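Local coordinates for V-type ATP synthase alpha chain (Nanoarchaeum equitans Kin4-M, PDB 5BN3), which serves as the A subunit of a V-type ATP synthase and carries a P-loop nucleotide-binding domain that holds ADP, at residues Gly160-Thr163 with Thr167-Ile170; His180-Pro183 with Pro187-Tyr190; Ile339-Glu342 with Pro346-Leu349; Lys425-Val430 with Glu443-Phe448. All coordinates share one frame; numbering follows the deposited sequence.

Contact 1. Residues Gly160-Thr163 with Thr167-Ile170; sequences GNFT and TIAI
Phe162 and Ile168 make the one side-chain contact between these segments, and it is apolar. The methyl carbon CG2 of Ile168 sits over one face of the Phe162 ring, 4.1 Å from the ring centroid and 16° off the ring normal, which meets the geometry of a CH-pi interaction. It is displaced toward the rim at CG, since the shortest approach, 4.0 Å, runs from Ile168 CG2 to Phe162 CG. The torsions explain why this branch does the touching. With chi1 at 51°, CG1 of Ile168 lies between the backbone N and the carbonyl carbon, while CG2 stands opposite the carbonyl carbon and meets the ring; the longer CG1-CD1 arm leads off elsewhere. The CA-CB bond of Phe162 points toward segment 167-170, and one face of its ring takes the methyl group.

The polar side of the contact is slight. The carbonyl O of Thr167 approaches Phe162 CE2 at 4.1 Å, obliquely to the ring, a distance that indicates ordinary van der Waals proximity. The backbones stay well apart, with 7.8 Å between Phe162 CA and Ile168 CA, and each is hydrogen-bonded to other partners: Phe162 to Trp114, Ile168 to Tyr158 and Ile176.

Those partners place the pair inside the barrel-sandwich domain. Strand 160-162 is an outer strand of one four-stranded antiparallel sheet, next to strand 114-118, whereas strand 169-171 lies between strands 152-157 and 174-176 of a second. Phe116 touches both Phe162 and Ile168, so the pair joins the two sheets.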
loop_
_atom_site.group_PDB
_atom_site.type_symbol
_atom_site.label_atom_id
_atom_site.label_comp_id
_atom_site.label_asym_id
_atom_site.label_seq_id
_atom_site.Cartn_x
_atom_site.Cartn_y
_atom_site.Cartn_z
ATOM N N GLY A 160 -22.977 -58.291 23.409
ATOM C CA GLY A 160 -22.872 -58.046 24.834
ATOM C C GLY A 160 -21.872 -56.974 25.210
ATOM O O GLY A 160 -21.698 -55.987 24.493
ATOM N N ASN A 161 -21.207 -57.179 26.341
ATOM C CA ASN A 161 -20.308 -56.175 26.891
ATOM C C ASN A 161 -18.857 -56.368 26.459
ATOM O O ASN A 161 -18.269 -57.429 26.678
ATOM C CB ASN A 161 -20.432 -56.142 28.415
ATOM C CG ASN A 161 -21.857 -55.890 28.873
ATOM O OD1 ASN A 161 -22.342 -54.757 28.844
ATOM N ND2 ASN A 161 -22.539 -56.950 29.290
ATOM N N PHE A 162 -18.290 -55.335 25.838
ATOM C CA PHE A 162 -16.924 -55.385 25.325
ATOM C C PHE A 162 -16.193 -54.067 25.556
ATOM O O PHE A 162 -16.820 -53.016 25.688
ATOM C CB PHE A 162 -16.926 -55.670 23.818
ATOM C CG PHE A 162 -17.620 -56.942 23.436
ATOM C CD1 PHE A 162 -18.977 -56.946 23.152
ATOM C CD2 PHE A 162 -16.913 -58.131 23.338
ATOM C CE1 PHE A 162 -19.620 -58.114 22.793
ATOM C CE2 PHE A 162 -17.551 -59.304 22.976
ATOM C CZ PHE A 162 -18.906 -59.294 22.703
ATOM N N THR A 163 -14.864 -54.128 25.599
ATOM C CA THR A 163 -14.042 -52.919 25.568
ATOM C C THR A 163 -13.600 -52.694 24.127
ATOM O O THR A 163 -13.820 -53.552 23.271
ATOM C CB THR A 163 -12.821 -53.004 26.506
ATOM O OG1 THR A 163 -11.899 -53.987 26.021
ATOM C CG2 THR A 163 -13.257 -53.369 27.916
ATOM N N THR A 167 -12.409 -58.122 19.892
ATOM C CA THR A 167 -13.043 -58.579 18.659
ATOM C C THR A 167 -14.540 -58.792 18.877
ATOM O O THR A 167 -14.945 -59.477 19.818
ATOM C CB THR A 167 -12.404 -59.898 18.172
ATOM O OG1 THR A 167 -10.995 -59.707 17.985
ATOM C CG2 THR A 167 -13.028 -60.356 16.862
ATOM N N ILE A 168 -15.359 -58.198 18.012
ATOM C CA ILE A 168 -16.811 -58.329 18.110
ATOM C C ILE A 168 -17.371 -59.137 16.946
ATOM O O ILE A 168 -18.531 -59.552 16.965
ATOM C CB ILE A 168 -17.508 -56.954 18.167
ATOM C CG1 ILE A 168 -17.026 -56.052 17.032
ATOM C CG2 ILE A 168 -17.253 -56.283 19.501
ATOM C CD1 ILE A 168 -18.083 -55.761 15.999
ATOM N N ALA A 169 -16.536 -59.346 15.933
ATOM C CA ALA A 169 -16.915 -60.126 14.762
ATOM C C ALA A 169 -15.692 -60.532 13.951
ATOM O O ALA A 169 -14.622 -59.937 14.089
ATOM C CB ALA A 169 -17.885 -59.348 13.894
ATOM N N ILE A 170 -15.854 -61.544 13.105
ATOM C CA ILE A 170 -14.778 -61.990 12.227
ATOM C C ILE A 170 -15.291 -62.129 10.796
ATOM O O ILE A 170 -16.272 -62.834 10.546
ATOM C CB ILE A 170 -14.169 -63.322 12.714
ATOM C CG1 ILE A 170 -13.403 -63.099 14.022
ATOM C CG2 ILE A 170 -13.242 -63.912 11.660
ATOM C CD1 ILE A 170 -13.093 -64.369 14.785
#

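Contact 2. Residues His180-Pro183 with Pro187-Tyr190; sequences HEWP and PRPY
Strand 180-183, paired antiparallel with strand 68-71, presents Trp182 and His180 to Arg188 of the loop that follows. The aliphatic part of Arg188 lies on the indole: CG is 3.6 Å from the centroid of the five-membered ring of Trp182, over its face, a CH-pi contact. The chain then bends at chi3 (58°), which brings the guanidinium back toward the strand. Arg188 CZ stands 5.0 Å from the centroid of the six-membered ring of Trp182, a cation-pi pair, but the planes are 70° apart, so the groups are not stacked. From there NH1 of Arg188 donates to NE2 of His180 (3.1 Å, 149°), arriving near the plane of the imidazole; this is consistent with an NE2 that carries no proton.

The loop leads from the barrel-sandwich region toward strand 192-193, which joins the mixed sheet of the nucleotide-binding domain, and runs along helix 293-309. NE of Arg188 forms a salt bridge with Asp310, just past that helix, while Glu306 accepts its backbone N-H.

The indole is bracketed too. Pro183 CD covers the face opposite Arg188, NE1 is hydrogen-bonded to Lys186 O, and Trp182 CZ2 meets Pro189 CD at 3.7 Å and, at the ring edge, Pro187 O at 4.0 Å.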
loop_
_atom_site.group_PDB
_atom_site.type_symbol
_atom_site.label_atom_id
_atom_site.label_comp_id
_atom_site.label_asym_id
_atom_site.label_seq_id
_atom_site.Cartn_x
_atom_site.Cartn_y
_atom_site.Cartn_z
ATOM N N HIS A 180 -12.210 -48.306 14.167
ATOM C CA HIS A 180 -11.181 -48.459 13.143
ATOM C C HIS A 180 -10.407 -47.158 12.966
ATOM O O HIS A 180 -10.879 -46.087 13.353
ATOM C CB HIS A 180 -11.767 -48.944 11.811
ATOM C CG HIS A 180 -12.588 -47.918 11.089
ATOM N ND1 HIS A 180 -13.910 -47.681 11.385
ATOM C CD2 HIS A 180 -12.274 -47.089 10.063
ATOM C CE1 HIS A 180 -14.377 -46.738 10.582
ATOM N NE2 HIS A 180 -13.405 -46.363 9.772
ATOM N N GLU A 181 -9.206 -47.259 12.404
ATOM C CA GLU A 181 -8.360 -46.092 12.194
ATOM C C GLU A 181 -8.538 -45.551 10.783
ATOM O O GLU A 181 -8.774 -46.312 9.843
ATOM C CB GLU A 181 -6.891 -46.447 12.434
ATOM C CG GLU A 181 -6.558 -46.792 13.875
ATOM C CD GLU A 181 -5.077 -47.057 14.076
ATOM O OE1 GLU A 181 -4.429 -47.541 13.125
ATOM O OE2 GLU A 181 -4.562 -46.775 15.178
ATOM N N TRP A 182 -8.422 -44.235 10.634
ATOM C CA TRP A 182 -8.548 -43.611 9.324
ATOM C C TRP A 182 -7.614 -42.412 9.179
ATOM O O TRP A 182 -7.516 -41.587 10.088
ATOM C CB TRP A 182 -9.996 -43.183 9.074
ATOM C CG TRP A 182 -10.236 -42.756 7.670
ATOM C CD1 TRP A 182 -10.177 -41.486 7.177
ATOM C CD2 TRP A 182 -10.562 -43.603 6.565
ATOM N NE1 TRP A 182 -10.453 -41.490 5.831
ATOM C CE2 TRP A 182 -10.692 -42.779 5.431
ATOM C CE3 TRP A 182 -10.759 -44.979 6.425
ATOM C CZ2 TRP A 182 -11.011 -43.288 4.172
ATOM C CZ3 TRP A 182 -11.073 -45.482 5.179
ATOM C CH2 TRP A 182 -11.197 -44.640 4.068
ATOM N N PRO A 183 -6.923 -42.317 8.033
ATOM C CA PRO A 183 -6.027 -41.188 7.755
ATOM C C PRO A 183 -6.820 -39.887 7.640
ATOM O O PRO A 183 -7.697 -39.787 6.781
ATOM C CB PRO A 183 -5.415 -41.549 6.393
ATOM C CG PRO A 183 -5.633 -43.032 6.244
ATOM C CD PRO A 183 -6.930 -43.303 6.939
ATOM N N PRO A 187 -10.296 -37.996 2.571
ATOM C CA PRO A 187 -11.756 -37.884 2.672
ATOM C C PRO A 187 -12.412 -39.259 2.704
ATOM O O PRO A 187 -12.012 -40.135 1.935
ATOM C CB PRO A 187 -12.143 -37.160 1.378
ATOM C CG PRO A 187 -10.903 -36.434 0.959
ATOM C CD PRO A 187 -9.767 -37.321 1.372
ATOM N N ARG A 188 -13.394 -39.450 3.579
ATOM C CA ARG A 188 -14.077 -40.737 3.673
ATOM C C ARG A 188 -15.072 -40.922 2.530
ATOM O O ARG A 188 -15.871 -40.028 2.243
ATOM C CB ARG A 188 -14.763 -40.892 5.036
ATOM C CG ARG A 188 -13.777 -41.049 6.191
ATOM C CD ARG A 188 -14.472 -41.137 7.545
ATOM N NE ARG A 188 -15.429 -42.241 7.617
ATOM C CZ ARG A 188 -15.107 -43.500 7.897
ATOM N NH1 ARG A 188 -13.844 -43.833 8.126
ATOM N NH2 ARG A 188 -16.050 -44.430 7.944
ATOM N N PRO A 189 -15.022 -42.093 1.878
ATOM C CA PRO A 189 -15.839 -42.384 0.694
ATOM C C PRO A 189 -17.328 -42.469 1.001
ATOM O O PRO A 189 -17.724 -42.735 2.138
ATOM C CB PRO A 189 -15.329 -43.760 0.249
ATOM C CG PRO A 189 -14.805 -44.385 1.500
ATOM C CD PRO A 189 -14.197 -43.247 2.275
ATOM N N TYR A 190 -18.136 -42.231 -0.026
ATOM C CA TYR A 190 -19.586 -42.353 0.051
ATOM C C TYR A 190 -20.072 -42.756 -1.331
ATOM O O TYR A 190 -19.264 -42.892 -2.251
ATOM C CB TYR A 190 -20.221 -41.027 0.486
ATOM C CG TYR A 190 -19.781 -39.835 -0.330
ATOM C CD1 TYR A 190 -18.669 -39.095 0.037
ATOM C CD2 TYR A 190 -20.484 -39.446 -1.461
ATOM C CE1 TYR A 190 -18.262 -38.008 -0.699
ATOM C CE2 TYR A 190 -20.085 -38.358 -2.204
ATOM C CZ TYR A 190 -18.974 -37.643 -1.818
ATOM O OH TYR A 190 -18.572 -36.557 -2.556
#

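Contact 3. Residues Ile339-Glu342 with Pro346-Leu349; sequences IPSE and PAYL
Ser341 touches Ala347 through its methylene carbon and not its hydroxyl. CB of Ser341 lies 3.6 Å from Ala347 CA and 3.8 Å from Ala347 CB, and it also reaches the carbonyl carbon of Pro346 at 3.9 Å. Since chi1 is 178°, OG extends opposite the backbone N of Ser341 and comes no nearer to Ala347 CA than 4.1 Å. The small side chains allow the backbones close together, with 4.9 Å between Ser341 CA and Ala347 CA.

One water supplies the polar link. It donates to the carbonyl O of Ile339 at 2.7 Å and accepts from the backbone N of Ala347 at 3.0 Å, giving two main-chain groups, one from each segment, a shared partner.

Both segments belong to the loop joining helices 322-335 and 349-357 of the nucleotide-binding domain. Pro346 to Leu349 form a type I beta turn, closed by Leu349 N to Pro346 O (3.2 Å), and Tyr348 stands at the N-cap position of helix 349-357. Within the turn, CB of Pro346 sits over one face of the Tyr348 ring, and the tyrosine OH is hydrogen-bonded to Glu338.

Further out lies a neighbouring NEQ263 subunit. Its Arg236 and Arg249 form salt bridges with the carboxylate of Glu342, while Thr240 of the same subunit packs on Ala347.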
loop_
_atom_site.group_PDB
_atom_site.type_symbol
_atom_site.label_atom_id
_atom_site.label_comp_id
_atom_site.label_asym_id
_atom_site.label_seq_id
_atom_site.Cartn_x
_atom_site.Cartn_y
_atom_site.Cartn_z
ATOM N N ILE A 339 8.355 -19.396 -1.739
ATOM C CA ILE A 339 8.035 -18.016 -2.080
ATOM C C ILE A 339 6.611 -17.708 -1.634
ATOM O O ILE A 339 5.669 -18.390 -2.039
ATOM C CB ILE A 339 8.159 -17.754 -3.594
ATOM C CG1 ILE A 339 9.553 -18.137 -4.095
ATOM C CG2 ILE A 339 7.862 -16.295 -3.910
ATOM C CD1 ILE A 339 9.723 -17.978 -5.593
ATOM N N PRO A 340 6.449 -16.690 -0.778
ATOM C CA PRO A 340 5.104 -16.334 -0.318
ATOM C C PRO A 340 4.271 -15.784 -1.464
ATOM O O PRO A 340 4.825 -15.167 -2.374
ATOM C CB PRO A 340 5.362 -15.217 0.698
ATOM C CG PRO A 340 6.788 -15.371 1.097
ATOM C CD PRO A 340 7.494 -15.890 -0.115
ATOM N N SER A 341 2.964 -16.022 -1.428
ATOM C CA SER A 341 2.055 -15.392 -2.374
ATOM C C SER A 341 1.414 -14.201 -1.686
ATOM O O SER A 341 2.060 -13.529 -0.883
ATOM C CB SER A 341 0.985 -16.373 -2.848
ATOM O OG SER A 341 0.085 -15.741 -3.737
ATOM N N GLU A 342 0.142 -13.953 -1.982
ATOM C CA GLU A 342 -0.548 -12.771 -1.465
ATOM C C GLU A 342 -0.635 -12.748 0.057
ATOM O O GLU A 342 -1.090 -13.716 0.673
ATOM C CB GLU A 342 -1.951 -12.666 -2.063
ATOM C CG GLU A 342 -2.673 -11.383 -1.696
ATOM C CD GLU A 342 -3.996 -11.232 -2.411
ATOM O OE1 GLU A 342 -4.306 -12.071 -3.286
ATOM O OE2 GLU A 342 -4.731 -10.270 -2.100
ATOM N N PRO A 346 1.052 -18.959 1.447
ATOM C CA PRO A 346 1.494 -19.770 0.308
ATOM C C PRO A 346 0.486 -19.691 -0.834
ATOM O O PRO A 346 -0.694 -19.431 -0.595
ATOM C CB PRO A 346 1.540 -21.191 0.884
ATOM C CG PRO A 346 0.663 -21.154 2.096
ATOM C CD PRO A 346 0.814 -19.773 2.652
ATOM N N ALA A 347 0.946 -19.910 -2.060
ATOM C CA ALA A 347 0.076 -19.804 -3.226
ATOM C C ALA A 347 -0.998 -20.888 -3.267
ATOM O O ALA A 347 -1.985 -20.762 -3.994
ATOM C CB ALA A 347 0.906 -19.821 -4.499
ATOM N N TYR A 348 -0.804 -21.949 -2.487
ATOM C CA TYR A 348 -1.754 -23.058 -2.457
ATOM C C TYR A 348 -2.794 -22.930 -1.341
ATOM O O TYR A 348 -3.443 -23.911 -0.982
ATOM C CB TYR A 348 -1.017 -24.402 -2.361
ATOM C CG TYR A 348 0.087 -24.449 -1.325
ATOM C CD1 TYR A 348 -0.192 -24.727 0.005
ATOM C CD2 TYR A 348 1.412 -24.243 -1.685
ATOM C CE1 TYR A 348 0.811 -24.781 0.950
ATOM C CE2 TYR A 348 2.423 -24.297 -0.745
ATOM C CZ TYR A 348 2.115 -24.567 0.569
ATOM O OH TYR A 348 3.113 -24.622 1.514
ATOM N N LEU A 349 -2.961 -21.721 -0.808
ATOM C CA LEU A 349 -3.921 -21.484 0.272
ATOM C C LEU A 349 -5.340 -21.908 -0.103
ATOM O O LEU A 349 -6.008 -22.593 0.668
ATOM C CB LEU A 349 -3.913 -20.010 0.691
ATOM C CG LEU A 349 -4.936 -19.622 1.763
ATOM C CD1 LEU A 349 -4.677 -20.382 3.053
ATOM C CD2 LEU A 349 -4.930 -18.121 2.019
HETATM O O HOH W 1 3.922 -20.508 -2.091
#

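Contact 4. Residues Lys425-Val430 with Glu443-Phe448; sequences KQWEFV and EIREEF
The guanidinium of Arg445 lies flat on one face of the Trp427 indole, the planes 12° apart and the centres separated by 3.8 Å. NH1 of Arg445 rides over the middle of the ring system, 3.4 Å from Trp427 CE2, and CZ is 3.8 Å from the centroid of the six-membered ring, 15° off its normal. The small tilt and the short separation together support a stacked cation-pi pair. Farther back along the same side chain, CD of Arg445 lies over that six-membered ring as well and reaches Trp427 CH2 at 3.5 Å, adding a CH-pi contact.

The side chains run antiparallel, each overlapping the other. With CG opposite the backbone N (chi1 -179°) and the chain straight from CG to NE, the extended Arg445 and the indole of Trp427 together span the 11.3 Å between Trp427 CA and Arg445 CA. The contact therefore joins the start of helix 427-437, weakly bonded there, to helix 441-458 of the helical C-terminal region.

Two carbonyls fix the rotation of the guanidinium: NE of Arg445 is hydrogen-bonded to Ile209 O and NH2 to Met210 O, both at the C-terminal end of helix 205-210. Both acceptors are neutral, but the carbonyl end of a helix carries partial negative charge, which probably favours the cation there. Gripped by two bonds and laid on an aromatic face, Arg445 thus ties three helices together by electrostatics and dispersion.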
loop_
_atom_site.group_PDB
_atom_site.type_symbol
_atom_site.label_atom_id
_atom_site.label_comp_id
_atom_site.label_asym_id
_atom_site.label_seq_id
_atom_site.Cartn_x
_atom_site.Cartn_y
_atom_site.Cartn_z
ATOM N N LYS A 425 -26.573 -18.499 -0.603
ATOM C CA LYS A 425 -26.807 -18.942 -1.971
ATOM C C LYS A 425 -27.723 -20.159 -1.979
ATOM O O LYS A 425 -27.921 -20.787 -3.016
ATOM C CB LYS A 425 -25.481 -19.279 -2.664
ATOM C CG LYS A 425 -24.520 -18.108 -2.812
ATOM C CD LYS A 425 -23.231 -18.540 -3.503
ATOM C CE LYS A 425 -23.494 -19.077 -4.903
ATOM N NZ LYS A 425 -23.991 -18.026 -5.838
ATOM N N GLN A 426 -28.285 -20.479 -0.818
ATOM C CA GLN A 426 -29.051 -21.710 -0.659
ATOM C C GLN A 426 -30.512 -21.489 -0.272
ATOM O O GLN A 426 -31.194 -22.425 0.131
ATOM C CB GLN A 426 -28.349 -22.639 0.344
ATOM C CG GLN A 426 -26.971 -23.099 -0.130
ATOM C CD GLN A 426 -26.232 -23.958 0.880
ATOM O OE1 GLN A 426 -26.758 -24.286 1.944
ATOM N NE2 GLN A 426 -24.998 -24.326 0.548
ATOM N N TRP A 427 -30.998 -20.260 -0.408
ATOM C CA TRP A 427 -32.399 -19.978 -0.111
ATOM C C TRP A 427 -33.353 -20.759 -1.014
ATOM O O TRP A 427 -34.437 -21.151 -0.583
ATOM C CB TRP A 427 -32.698 -18.480 -0.217
ATOM C CG TRP A 427 -34.159 -18.161 -0.057
ATOM C CD1 TRP A 427 -35.019 -17.725 -1.026
ATOM C CD2 TRP A 427 -34.934 -18.275 1.143
ATOM N NE1 TRP A 427 -36.277 -17.549 -0.497
ATOM C CE2 TRP A 427 -36.251 -17.882 0.832
ATOM C CE3 TRP A 427 -34.640 -18.667 2.452
ATOM C CZ2 TRP A 427 -37.271 -17.872 1.785
ATOM C CZ3 TRP A 427 -35.650 -18.655 3.393
ATOM C CH2 TRP A 427 -36.950 -18.262 3.057
ATOM N N GLU A 428 -32.950 -20.990 -2.261
ATOM C CA GLU A 428 -33.803 -21.699 -3.217
ATOM C C GLU A 428 -34.065 -23.152 -2.817
ATOM O O GLU A 428 -35.049 -23.752 -3.252
ATOM C CB GLU A 428 -33.214 -21.633 -4.633
ATOM C CG GLU A 428 -31.855 -22.301 -4.798
ATOM C CD GLU A 428 -31.360 -22.271 -6.234
ATOM O OE1 GLU A 428 -31.905 -23.025 -7.069
ATOM O OE2 GLU A 428 -30.428 -21.493 -6.530
ATOM N N PHE A 429 -33.193 -23.708 -1.983
ATOM C CA PHE A 429 -33.313 -25.104 -1.570
ATOM C C PHE A 429 -34.094 -25.276 -0.267
ATOM O O PHE A 429 -34.516 -26.386 0.065
ATOM C CB PHE A 429 -31.927 -25.741 -1.420
ATOM C CG PHE A 429 -31.079 -25.669 -2.661
ATOM C CD1 PHE A 429 -31.377 -26.450 -3.770
ATOM C CD2 PHE A 429 -29.968 -24.841 -2.710
ATOM C CE1 PHE A 429 -30.591 -26.391 -4.908
ATOM C CE2 PHE A 429 -29.179 -24.779 -3.847
ATOM C CZ PHE A 429 -29.491 -25.555 -4.947
ATOM N N VAL A 430 -34.285 -24.183 0.467
ATOM C CA VAL A 430 -34.924 -24.256 1.780
ATOM C C VAL A 430 -36.256 -23.508 1.843
ATOM O O VAL A 430 -37.027 -23.687 2.788
ATOM C CB VAL A 430 -33.990 -23.736 2.900
ATOM C CG1 VAL A 430 -32.629 -24.395 2.802
ATOM C CG2 VAL A 430 -33.846 -22.223 2.818
ATOM N N GLU A 443 -42.961 -13.807 2.007
ATOM C CA GLU A 443 -43.304 -12.402 1.795
ATOM C C GLU A 443 -42.753 -11.506 2.903
ATOM O O GLU A 443 -42.214 -10.433 2.632
ATOM C CB GLU A 443 -44.820 -12.215 1.698
ATOM C CG GLU A 443 -45.229 -10.761 1.472
ATOM C CD GLU A 443 -46.684 -10.489 1.801
ATOM O OE1 GLU A 443 -47.352 -11.392 2.350
ATOM O OE2 GLU A 443 -47.159 -9.368 1.516
ATOM N N ILE A 444 -42.904 -11.947 4.150
ATOM C CA ILE A 444 -42.458 -11.167 5.301
ATOM C C ILE A 444 -40.936 -11.019 5.314
ATOM O O ILE A 444 -40.408 -9.967 5.686
ATOM C CB ILE A 444 -42.954 -11.788 6.630
ATOM C CG1 ILE A 444 -44.484 -11.874 6.638
ATOM C CG2 ILE A 444 -42.487 -10.969 7.814
ATOM C CD1 ILE A 444 -45.057 -12.586 7.852
ATOM N N ARG A 445 -40.235 -12.071 4.897
ATOM C CA ARG A 445 -38.781 -12.031 4.777
ATOM C C ARG A 445 -38.360 -10.950 3.787
ATOM O O ARG A 445 -37.486 -10.137 4.085
ATOM C CB ARG A 445 -38.243 -13.397 4.337
ATOM C CG ARG A 445 -36.727 -13.468 4.193
ATOM C CD ARG A 445 -36.281 -14.886 3.861
ATOM N NE ARG A 445 -34.843 -14.981 3.613
ATOM C CZ ARG A 445 -34.291 -14.917 2.407
ATOM N NH1 ARG A 445 -35.053 -14.752 1.335
ATOM N NH2 ARG A 445 -32.976 -15.013 2.270
ATOM N N GLU A 446 -38.995 -10.942 2.617
ATOM C CA GLU A 446 -38.743 -9.917 1.604
ATOM C C GLU A 446 -39.038 -8.530 2.155
ATOM O O GLU A 446 -38.343 -7.561 1.851
ATOM C CB GLU A 446 -39.616 -10.161 0.369
ATOM C CG GLU A 446 -39.164 -11.305 -0.519
ATOM C CD GLU A 446 -40.049 -11.466 -1.742
ATOM O OE1 GLU A 446 -41.199 -10.974 -1.714
ATOM O OE2 GLU A 446 -39.596 -12.081 -2.730
ATOM N N GLU A 447 -40.085 -8.452 2.967
ATOM C CA GLU A 447 -40.519 -7.206 3.583
ATOM C C GLU A 447 -39.481 -6.694 4.581
ATOM O O GLU A 447 -39.178 -5.499 4.619
ATOM C CB GLU A 447 -41.859 -7.439 4.280
ATOM C CG GLU A 447 -42.575 -6.194 4.759
ATOM C CD GLU A 447 -43.922 -6.522 5.377
ATOM O OE1 GLU A 447 -44.004 -6.601 6.621
ATOM O OE2 GLU A 447 -44.899 -6.709 4.618
ATOM N N PHE A 448 -38.942 -7.602 5.390
ATOM C CA PHE A 448 -37.899 -7.250 6.350
ATOM C C PHE A 448 -36.663 -6.710 5.635
ATOM O O PHE A 448 -36.103 -5.690 6.034
ATOM C CB PHE A 448 -37.524 -8.459 7.217
ATOM C CG PHE A 448 -38.453 -8.691 8.384
ATOM C CD1 PHE A 448 -39.697 -8.076 8.443
ATOM C CD2 PHE A 448 -38.067 -9.515 9.432
ATOM C CE1 PHE A 448 -40.542 -8.289 9.523
ATOM C CE2 PHE A 448 -38.909 -9.731 10.514
ATOM C CZ PHE A 448 -40.147 -9.117 10.557
#

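Overall arrangement
The four contacts follow one another along the chain without overlap, and none touches another. Contacts 1 and 2 are nearest, with centres about 21 Å apart: contact 1 joins two sheets of the barrel-sandwich domain, and contact 2 lies where the chain leaves that region. Contact 3 faces neighbouring NEQ263 subunits, its centre about 29 Å from that of contact 2. Contact 4 is about 50 Å between centres from contact 1, on the opposite side of the chain's centre. In chain order they run from the sandwich, through the connection to the nucleotide-binding domain, to a loop at the NEQ263 interface and to the C-terminal helices, where contact 4 also meets NEQ263.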